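Local coordinates for protein acetylene hydratase Ahy (Pelobacter acetylenicus, PDB 2E7Z) that catalyses the hydration of acetylene to acetaldehyde, using a tungsten-bis(molybdopterin guanine dinucleotide) cofactor and one [4Fe-4S] cluster, at residues I30-P35 with K533-M538; P333-Q338 with K379-M384; Q582-D587 with G719-A724. All coordinates share one frame; numbering follows the deposited sequence.

Contact 1. Residues I30-P35 with K533-M538; sequences ISEPHP and KQYTYM
H34 carries CG anti to its backbone N (chi1 -169°), while Y535 keeps CG beside its own N (chi1 -72°), and these rotations bring imidazole and phenol together. The two rings meet obliquely, with centroids 4.8 Å apart and planes at 44°. H34 CD2 sits over one face of the phenol, displaced toward the rim, and lies 3.6 Å from Y535 CG. I30 approaches Y535 tip to tip, its CD1 3.8 Å from Y535 CZ. E32 crosses the phenol at about a right angle and touches its edge, with E32 CB 3.3 Å from Y535 OH. P35 CD reaches to 3.6 Å from Y535 CD2, and the proline then slides past T536 in the opposite direction, P35 CG coming within 3.3 Å of T536 OG1.

No direct hydrogen bond joins the segments. One water bridges them instead: it lies in the imidazole plane, 2.9 Å from H34 NE2, and donates to Y535 O. The other ring nitrogen, H34 ND1, is hydrogen-bonded to the backbone N of T36 and of T37, which, with the water on NE2, probably holds the imidazole in this rotation. H3 meets the Y535 ring edge-to-face. The arrangement is packing of a tyrosine against a proline-containing loop: it joins the loop after strand 25-29, in the N-terminal region that binds the [4Fe-4S] cluster, to the two-stranded antiparallel sheet of 474-476 and 536-538.

Contact 2. Residues P333-Q338 with K379-M384; sequences PISKIQ and KYFHNM
Q338 sets its amide over the imidazole of H382, the central residue of an inverse gamma turn, so the contact joins the segment bearing the short helix 334-337 to a tight turn in the loop between helices 369-376 and 391-400. Followed outward from CB, the Q338 side chain starts with CG beside the backbone N and runs on extended (chi2 178°), which carries CD toward H382 while CB and CG serve as the stem. Q338 CD stops 3.8 Å from H382 CG. Beyond it, both amide heteroatoms come closer to the ring than the carbon does. Q338 OE1 is 3.1 Å from H382 CB and about as far from CG, a tight approach at the root of the imidazole; its polar partner is H340 NE2, to which it is hydrogen-bonded. Q338 NE2 stands over the centre of the ring, 3.6 Å from H382 CE1. The amide and ring planes are 90° apart, so the amide rests on the imidazole by its O and N rim and is not laid flat.

Three residues earlier, S335 grips the backbone of the turn. Its CB packs 3.2 Å from Y380 O, and the edge of the F381 ring faces its hydroxyl. S335 OG is also hydrogen-bonded to E470 OE2, and the same carboxylate takes I334 N through OE1, so E470 ties the serine and the start of the helix together and probably steadies the hydroxyl. The buried hydroxyl thus has polar partners on both E470 and H382. The one across this contact is the N-H of H382, a nearly straight bond with H382 N 2.8 Å from S335 OG and an angle of 163° at the hydrogen.

Contact 3. Residues Q582-D587 with G719-A724; sequences QTEISD and GILAKA
L721 packs across the backbone of Q582 and T583, while T583 packs its methyl on G719. With L721 CG beside the backbone N (chi1 -66°), that carbon lies 3.5 Å from Q582 O, and the two methyls divide: L721 CD1 is 3.8 Å from T583 O, whereas L721 CD2 lies 4.1 Å from T583 CA. E584 crosses this leucine obliquely through CG. T583 puts its two branches to different uses: CG2 packs 3.8 Å from G719 CA, while OG1 turns into its own segment. There T583 OG1 accepts from S586 N (3.2 Å, 166°) and from I585 N, an ST motif together with an ST turn, and it is also hydrogen-bonded to E579 OE2. An alanine at T583 would probably leave the N-H groups of S586 and I585 and the carboxylate of E579 without this mate, and open a gap beside G719 CA.

Q582 O and G719 O, 3.2 Å apart, are both acceptors. I720 and A722 make backbone hydrogen bonds to strand 596-600. Across the contact itself, the interactions that can be assigned with confidence are van der Waals ones, so packing probably accounts for much of the cohesion.

In the fold
The three contacts lie apart and do not touch. Contacts 1 and 2 are the closest pair, their centres about 26 Å apart and their nearest atoms about 13 Å; in sequence, both segments of contact 2 fall between those of contact 1. Contact 3 comes later in the chain and on the opposite side of the molecule's centre, about 48 Å from contact 1 and about 41 Å from contact 2 between centres. They lie at differing distances from the cofactors. The I30 side chain of contact 1 is about 10 Å from the [4Fe-4S] cluster. The side chain of H382 in contact 2 is about 14 Å from a molybdopterin guanine dinucleotide and about 7 Å from that of the cofactor-binding E109, and G719 of contact 3 lies about 9 Å from a dinucleotide.

Contact 1. Residues I30-P35 with K533-M538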
loop_
_atom_site.group_PDB
_atom_site.type_symbol
_atom_site.label_atom_id
_atom_site.label_comp_id
_atom_site.label_asym_id
_atom_site.label_seq_id
_atom_site.Cartn_x
_atom_site.Cartn_y
_atom_site.Cartn_z
ATOM N N ILE A 30 -22.672 10.795 -1.312
ATOM C CA ILE A 30 -23.584 10.564 -2.417
ATOM C C ILE A 30 -25.022 10.457 -1.893
ATOM O O ILE A 30 -25.311 9.707 -0.958
ATOM C CB ILE A 30 -23.134 9.350 -3.259
ATOM C CG1 ILE A 30 -23.937 9.284 -4.565
ATOM C CG2 ILE A 30 -23.200 8.057 -2.455
ATOM C CD1 ILE A 30 -23.188 8.606 -5.673
ATOM N N SER A 31 -25.911 11.235 -2.505
ATOM C CA SER A 31 -27.310 11.322 -2.055
ATOM C C SER A 31 -28.197 10.204 -2.609
ATOM O O SER A 31 -29.328 10.013 -2.146
ATOM C CB SER A 31 -27.903 12.695 -2.408
ATOM O OG SER A 31 -27.875 12.906 -3.813
ATOM N N GLU A 32 -27.700 9.489 -3.611
ATOM C CA GLU A 32 -28.398 8.360 -4.204
ATOM C C GLU A 32 -27.882 7.053 -3.625
ATOM O O GLU A 32 -26.744 7.000 -3.157
ATOM C CB GLU A 32 -28.189 8.344 -5.723
ATOM C CG GLU A 32 -28.734 9.577 -6.419
ATOM C CD GLU A 32 -30.244 9.588 -6.481
ATOM O OE1 GLU A 32 -30.867 8.504 -6.366
ATOM O OE2 GLU A 32 -30.811 10.687 -6.645
ATOM N N PRO A 33 -28.703 5.989 -3.663
ATOM C CA PRO A 33 -28.240 4.680 -3.199
ATOM C C PRO A 33 -27.163 4.103 -4.128
ATOM O O PRO A 33 -27.460 3.654 -5.235
ATOM C CB PRO A 33 -29.515 3.833 -3.202
ATOM C CG PRO A 33 -30.426 4.534 -4.203
ATOM C CD PRO A 33 -30.118 5.973 -4.100
ATOM N N HIS A 34 -25.918 4.135 -3.669
ATOM C CA HIS A 34 -24.795 3.674 -4.483
ATOM C C HIS A 34 -24.564 2.166 -4.294
ATOM O O HIS A 34 -24.724 1.646 -3.168
ATOM C CB HIS A 34 -23.529 4.461 -4.152
ATOM C CG HIS A 34 -22.412 4.236 -5.130
ATOM N ND1 HIS A 34 -21.490 3.227 -4.976
ATOM C CD2 HIS A 34 -22.087 4.870 -6.283
ATOM C CE1 HIS A 34 -20.637 3.250 -5.987
ATOM N NE2 HIS A 34 -20.982 4.235 -6.797
ATOM N N PRO A 35 -24.219 1.447 -5.380
ATOM C CA PRO A 35 -24.038 -0.012 -5.285
ATOM C C PRO A 35 -22.947 -0.479 -4.327
ATOM O O PRO A 35 -23.030 -1.601 -3.827
ATOM C CB PRO A 35 -23.688 -0.423 -6.719
ATOM C CG PRO A 35 -24.278 0.646 -7.563
ATOM C CD PRO A 35 -24.091 1.912 -6.774
ATOM N N LYS A 533 -22.446 6.757 -17.208
ATOM C CA LYS A 533 -23.806 6.971 -16.736
ATOM C C LYS A 533 -24.234 5.952 -15.682
ATOM O O LYS A 533 -25.195 6.188 -14.957
ATOM C CB LYS A 533 -24.793 7.041 -17.905
ATOM C CG LYS A 533 -24.580 8.281 -18.783
ATOM C CD LYS A 533 -25.526 8.271 -19.979
ATOM C CE LYS A 533 -25.306 9.502 -20.842
ATOM N NZ LYS A 533 -26.270 9.574 -21.982
ATOM N N GLN A 534 -23.531 4.826 -15.603
ATOM C CA GLN A 534 -23.820 3.823 -14.599
ATOM C C GLN A 534 -22.741 3.869 -13.536
ATOM O O GLN A 534 -21.560 4.024 -13.856
ATOM C CB GLN A 534 -23.829 2.464 -15.270
ATOM C CG GLN A 534 -24.116 1.318 -14.308
ATOM C CD GLN A 534 -24.398 -0.007 -15.006
ATOM O OE1 GLN A 534 -25.184 -0.069 -15.949
ATOM N NE2 GLN A 534 -23.783 -1.079 -14.521
ATOM N N TYR A 535 -23.149 3.765 -12.271
ATOM C CA TYR A 535 -22.208 3.881 -11.162
ATOM C C TYR A 535 -21.138 2.807 -11.128
ATOM O O TYR A 535 -19.962 3.101 -10.898
ATOM C CB TYR A 535 -22.921 3.801 -9.815
ATOM C CG TYR A 535 -23.735 4.996 -9.433
ATOM C CD1 TYR A 535 -23.269 6.287 -9.642
ATOM C CD2 TYR A 535 -24.945 4.824 -8.772
ATOM C CE1 TYR A 535 -24.032 7.397 -9.240
ATOM C CE2 TYR A 535 -25.699 5.899 -8.368
ATOM C CZ TYR A 535 -25.248 7.192 -8.600
ATOM O OH TYR A 535 -25.994 8.290 -8.209
ATOM N N THR A 536 -21.560 1.550 -11.288
ATOM C CA THR A 536 -20.699 0.411 -10.960
ATOM C C THR A 536 -20.869 -0.709 -11.964
ATOM O O THR A 536 -21.997 -1.037 -12.325
ATOM C CB THR A 536 -21.117 -0.155 -9.581
ATOM O OG1 THR A 536 -21.131 0.912 -8.622
ATOM C CG2 THR A 536 -20.184 -1.297 -9.127
ATOM N N TYR A 537 -19.754 -1.318 -12.360
ATOM C CA TYR A 537 -19.771 -2.479 -13.226
ATOM C C TYR A 537 -19.117 -3.650 -12.520
ATOM O O TYR A 537 -17.921 -3.607 -12.220
ATOM C CB TYR A 537 -19.021 -2.176 -14.517
ATOM C CG TYR A 537 -19.702 -1.119 -15.355
ATOM C CD1 TYR A 537 -19.430 0.231 -15.175
ATOM C CD2 TYR A 537 -20.613 -1.477 -16.343
ATOM C CE1 TYR A 537 -20.057 1.203 -15.964
ATOM C CE2 TYR A 537 -21.234 -0.533 -17.139
ATOM C CZ TYR A 537 -20.958 0.800 -16.945
ATOM O OH TYR A 537 -21.587 1.724 -17.752
ATOM N N MET A 538 -19.906 -4.693 -12.252
ATOM C CA MET A 538 -19.383 -5.882 -11.600
ATOM C C MET A 538 -18.689 -6.788 -12.597
ATOM O O MET A 538 -19.138 -6.918 -13.739
ATOM C CB MET A 538 -20.516 -6.668 -10.912
ATOM C CG MET A 538 -21.317 -5.856 -9.888
ATOM S SD MET A 538 -20.350 -5.116 -8.545
ATOM C CE MET A 538 -19.430 -6.542 -7.968
HETATM O O HOH W 1 -19.570 5.193 -9.172
#

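Contact 2. Residues P333-Q338 with K379-M384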
loop_
_atom_site.group_PDB
_atom_site.type_symbol
_atom_site.label_atom_id
_atom_site.label_comp_id
_atom_site.label_asym_id
_atom_site.label_seq_id
_atom_site.Cartn_x
_atom_site.Cartn_y
_atom_site.Cartn_z
ATOM N N PRO A 333 -7.569 -6.133 -20.052
ATOM C CA PRO A 333 -6.750 -6.159 -18.813
ATOM C C PRO A 333 -5.596 -5.150 -18.819
ATOM O O PRO A 333 -4.858 -5.012 -19.808
ATOM C CB PRO A 333 -6.241 -7.619 -18.740
ATOM C CG PRO A 333 -7.290 -8.367 -19.489
ATOM C CD PRO A 333 -7.651 -7.463 -20.668
ATOM N N ILE A 334 -5.430 -4.483 -17.686
ATOM C CA ILE A 334 -4.261 -3.620 -17.496
ATOM C C ILE A 334 -2.988 -4.456 -17.726
ATOM O O ILE A 334 -2.018 -3.985 -18.322
ATOM C CB ILE A 334 -4.289 -3.035 -16.093
ATOM C CG1 ILE A 334 -5.390 -1.955 -16.005
ATOM C CG2 ILE A 334 -2.926 -2.481 -15.675
ATOM C CD1 ILE A 334 -5.662 -1.435 -14.584
ATOM N N SER A 335 -3.002 -5.712 -17.259
ATOM C CA SER A 335 -1.849 -6.571 -17.413
ATOM C C SER A 335 -1.443 -6.728 -18.861
ATOM O O SER A 335 -0.250 -6.805 -19.142
ATOM C CB SER A 335 -2.145 -7.983 -16.876
ATOM O OG SER A 335 -2.455 -7.930 -15.485
ATOM N N LYS A 336 -2.422 -6.783 -19.763
ATOM C CA LYS A 336 -2.124 -6.973 -21.185
ATOM C C LYS A 336 -1.569 -5.682 -21.790
ATOM O O LYS A 336 -0.634 -5.703 -22.580
ATOM C CB LYS A 336 -3.379 -7.435 -21.910
ATOM C CG LYS A 336 -3.928 -8.751 -21.365
ATOM C CD LYS A 336 -4.847 -9.423 -22.364
ATOM C CE LYS A 336 -4.756 -10.936 -22.243
ATOM N NZ LYS A 336 -3.361 -11.411 -22.418
ATOM N N ILE A 337 -2.139 -4.538 -21.372
ATOM C CA ILE A 337 -1.656 -3.218 -21.823
ATOM C C ILE A 337 -0.195 -3.022 -21.385
ATOM O O ILE A 337 0.604 -2.444 -22.112
ATOM C CB ILE A 337 -2.606 -2.067 -21.341
ATOM C CG1 ILE A 337 -3.949 -2.258 -22.042
ATOM C CG2 ILE A 337 -2.007 -0.688 -21.661
ATOM C CD1 ILE A 337 -5.080 -1.404 -21.490
ATOM N N GLN A 338 0.155 -3.547 -20.220
ATOM C CA GLN A 338 1.518 -3.397 -19.684
ATOM C C GLN A 338 2.615 -4.115 -20.499
ATOM O O GLN A 338 3.777 -3.769 -20.367
ATOM C CB GLN A 338 1.581 -3.852 -18.231
ATOM C CG GLN A 338 0.783 -2.960 -17.309
ATOM C CD GLN A 338 0.788 -3.410 -15.867
ATOM O OE1 GLN A 338 0.790 -4.629 -15.608
ATOM N NE2 GLN A 338 0.752 -2.456 -14.902
ATOM N N LYS A 379 -0.747 -14.277 -18.706
ATOM C CA LYS A 379 0.481 -14.906 -18.229
ATOM C C LYS A 379 1.115 -14.093 -17.110
ATOM O O LYS A 379 1.548 -14.646 -16.095
ATOM C CB LYS A 379 1.478 -15.061 -19.366
ATOM C CG LYS A 379 2.812 -15.628 -18.914
ATOM C CD LYS A 379 3.695 -15.922 -20.102
ATOM C CE LYS A 379 5.082 -16.273 -19.647
ATOM N NZ LYS A 379 5.943 -16.546 -20.818
ATOM N N TYR A 380 1.184 -12.775 -17.306
ATOM C CA TYR A 380 1.732 -11.865 -16.312
ATOM C C TYR A 380 0.573 -11.098 -15.674
ATOM O O TYR A 380 0.213 -10.017 -16.129
ATOM C CB TYR A 380 2.726 -10.883 -16.954
ATOM C CG TYR A 380 3.959 -11.568 -17.479
ATOM C CD1 TYR A 380 5.004 -11.905 -16.624
ATOM C CD2 TYR A 380 4.071 -11.900 -18.834
ATOM C CE1 TYR A 380 6.144 -12.500 -17.092
ATOM C CE2 TYR A 380 5.215 -12.537 -19.316
ATOM C CZ TYR A 380 6.242 -12.833 -18.426
ATOM O OH TYR A 380 7.407 -13.417 -18.832
ATOM N N PHE A 381 -0.005 -11.655 -14.617
ATOM C CA PHE A 381 -1.199 -11.126 -13.985
ATOM C C PHE A 381 -0.674 -10.119 -12.992
ATOM O O PHE A 381 -0.119 -10.465 -11.963
ATOM C CB PHE A 381 -1.953 -12.284 -13.317
ATOM C CG PHE A 381 -3.125 -11.884 -12.463
ATOM C CD1 PHE A 381 -3.821 -10.699 -12.647
ATOM C CD2 PHE A 381 -3.577 -12.767 -11.473
ATOM C CE1 PHE A 381 -4.907 -10.383 -11.831
ATOM C CE2 PHE A 381 -4.674 -12.464 -10.668
ATOM C CZ PHE A 381 -5.348 -11.271 -10.852
ATOM N N HIS A 382 -0.830 -8.838 -13.335
ATOM C CA HIS A 382 -0.361 -7.727 -12.495
ATOM C C HIS A 382 -1.425 -7.527 -11.427
ATOM O O HIS A 382 -2.245 -6.618 -11.519
ATOM C CB HIS A 382 -0.181 -6.473 -13.342
ATOM C CG HIS A 382 0.410 -5.330 -12.592
ATOM N ND1 HIS A 382 -0.370 -4.376 -11.974
ATOM C CD2 HIS A 382 1.700 -4.984 -12.364
ATOM C CE1 HIS A 382 0.425 -3.468 -11.424
ATOM N NE2 HIS A 382 1.683 -3.821 -11.632
ATOM N N ASN A 383 -1.406 -8.392 -10.415
ATOM C CA ASN A 383 -2.439 -8.374 -9.385
ATOM C C ASN A 383 -2.129 -7.335 -8.315
ATOM O O ASN A 383 -1.219 -7.511 -7.488
ATOM C CB ASN A 383 -2.522 -9.798 -8.833
ATOM C CG ASN A 383 -3.745 -10.068 -7.929
ATOM O OD1 ASN A 383 -3.735 -11.072 -7.219
ATOM N ND2 ASN A 383 -4.772 -9.223 -7.947
ATOM N N MET A 384 -2.901 -6.240 -8.362
ATOM C CA MET A 384 -2.781 -5.053 -7.480
ATOM C C MET A 384 -1.520 -4.267 -7.825
ATOM O O MET A 384 -1.619 -3.231 -8.492
ATOM C CB MET A 384 -2.866 -5.432 -5.977
ATOM C CG MET A 384 -4.013 -6.411 -5.602
ATOM S SD MET A 384 -5.660 -5.925 -6.189
ATOM C CE MET A 384 -6.117 -4.764 -4.873
#

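Contact 3. Residues Q582-D587 with G719-A724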
loop_
_atom_site.group_PDB
_atom_site.type_symbol
_atom_site.label_atom_id
_atom_site.label_comp_id
_atom_site.label_asym_id
_atom_site.label_seq_id
_atom_site.Cartn_x
_atom_site.Cartn_y
_atom_site.Cartn_z
ATOM N N GLN A 582 14.945 -7.190 17.641
ATOM C CA GLN A 582 15.021 -6.029 18.527
ATOM C C GLN A 582 13.773 -5.868 19.379
ATOM O O GLN A 582 12.950 -4.974 19.154
ATOM C CB GLN A 582 15.241 -4.729 17.737
ATOM C CG GLN A 582 16.660 -4.338 17.608
ATOM C CD GLN A 582 16.875 -2.874 17.233
ATOM O OE1 GLN A 582 17.994 -2.481 16.923
ATOM N NE2 GLN A 582 15.816 -2.069 17.259
ATOM N N THR A 583 13.641 -6.732 20.374
ATOM C CA THR A 583 12.572 -6.592 21.337
ATOM C C THR A 583 13.128 -6.854 22.721
ATOM O O THR A 583 14.313 -7.168 22.883
ATOM C CB THR A 583 11.397 -7.566 21.071
ATOM O OG1 THR A 583 11.764 -8.895 21.473
ATOM C CG2 THR A 583 10.991 -7.551 19.588
ATOM N N GLU A 584 12.259 -6.749 23.719
ATOM C CA GLU A 584 12.657 -7.037 25.097
ATOM C C GLU A 584 12.914 -8.528 25.319
ATOM O O GLU A 584 13.648 -8.898 26.246
ATOM C CB GLU A 584 11.634 -6.471 26.084
ATOM C CG GLU A 584 11.559 -4.944 26.044
ATOM C CD GLU A 584 10.349 -4.379 26.769
ATOM O OE1 GLU A 584 9.328 -4.080 26.093
ATOM O OE2 GLU A 584 10.427 -4.240 28.014
ATOM N N ILE A 585 12.340 -9.374 24.462
ATOM C CA ILE A 585 12.564 -10.828 24.510
ATOM C C ILE A 585 13.898 -11.207 23.855
ATOM O O ILE A 585 14.695 -11.958 24.423
ATOM C CB ILE A 585 11.390 -11.622 23.852
ATOM C CG1 ILE A 585 10.042 -11.312 24.533
ATOM C CG2 ILE A 585 11.685 -13.135 23.781
ATOM C CD1 ILE A 585 9.967 -11.627 26.030
ATOM N N SER A 586 14.154 -10.670 22.662
ATOM C CA SER A 586 15.332 -11.055 21.909
ATOM C C SER A 586 16.578 -10.293 22.358
ATOM O O SER A 586 17.699 -10.783 22.181
ATOM C CB SER A 586 15.083 -10.818 20.424
ATOM O OG SER A 586 14.699 -9.476 20.201
ATOM N N ASP A 587 16.384 -9.092 22.901
ATOM C CA ASP A 587 17.505 -8.252 23.317
ATOM C C ASP A 587 17.180 -7.390 24.542
ATOM O O ASP A 587 17.139 -6.156 24.466
ATOM C CB ASP A 587 18.008 -7.393 22.136
ATOM C CG ASP A 587 19.479 -6.982 22.287
ATOM O OD1 ASP A 587 20.005 -6.969 23.427
ATOM O OD2 ASP A 587 20.106 -6.664 21.257
ATOM N N GLY A 719 8.842 -4.914 17.068
ATOM C CA GLY A 719 10.080 -5.515 16.572
ATOM C C GLY A 719 11.269 -4.591 16.499
ATOM O O GLY A 719 12.332 -4.980 16.016
ATOM N N ILE A 720 11.079 -3.387 17.013
ATOM C CA ILE A 720 12.118 -2.351 17.041
ATOM C C ILE A 720 12.043 -1.687 18.407
ATOM O O ILE A 720 10.953 -1.414 18.900
ATOM C CB ILE A 720 11.884 -1.261 15.955
ATOM C CG1 ILE A 720 12.074 -1.811 14.537
ATOM C CG2 ILE A 720 12.803 -0.066 16.150
ATOM C CD1 ILE A 720 11.569 -0.778 13.497
ATOM N N LEU A 721 13.198 -1.418 19.007
ATOM C CA LEU A 721 13.266 -0.702 20.265
ATOM C C LEU A 721 13.603 0.765 20.026
ATOM O O LEU A 721 14.305 1.133 19.052
ATOM C CB LEU A 721 14.288 -1.368 21.197
ATOM C CG LEU A 721 13.926 -2.787 21.666
ATOM C CD1 LEU A 721 15.175 -3.541 22.128
ATOM C CD2 LEU A 721 12.842 -2.760 22.755
ATOM N N ALA A 722 13.090 1.604 20.917
ATOM C CA ALA A 722 13.272 3.048 20.847
ATOM C C ALA A 722 13.461 3.679 22.228
ATOM O O ALA A 722 13.033 3.124 23.255
ATOM C CB ALA A 722 12.097 3.697 20.135
ATOM N N LYS A 723 14.086 4.852 22.227
ATOM C CA LYS A 723 14.132 5.702 23.413
ATOM C C LYS A 723 13.501 7.047 23.087
ATOM O O LYS A 723 13.453 7.458 21.914
ATOM C CB LYS A 723 15.568 5.912 23.896
ATOM C CG LYS A 723 16.470 6.623 22.884
ATOM C CD LYS A 723 17.820 7.007 23.475
ATOM C CE LYS A 723 18.781 5.865 23.419
ATOM N NZ LYS A 723 20.215 6.311 23.525
ATOM N N ALA A 724 13.009 7.723 24.121
ATOM C CA ALA A 724 12.412 9.034 23.952
ATOM C C ALA A 724 13.044 9.975 24.966
ATOM O O ALA A 724 13.211 9.610 26.139
ATOM C CB ALA A 724 10.917 8.963 24.152
#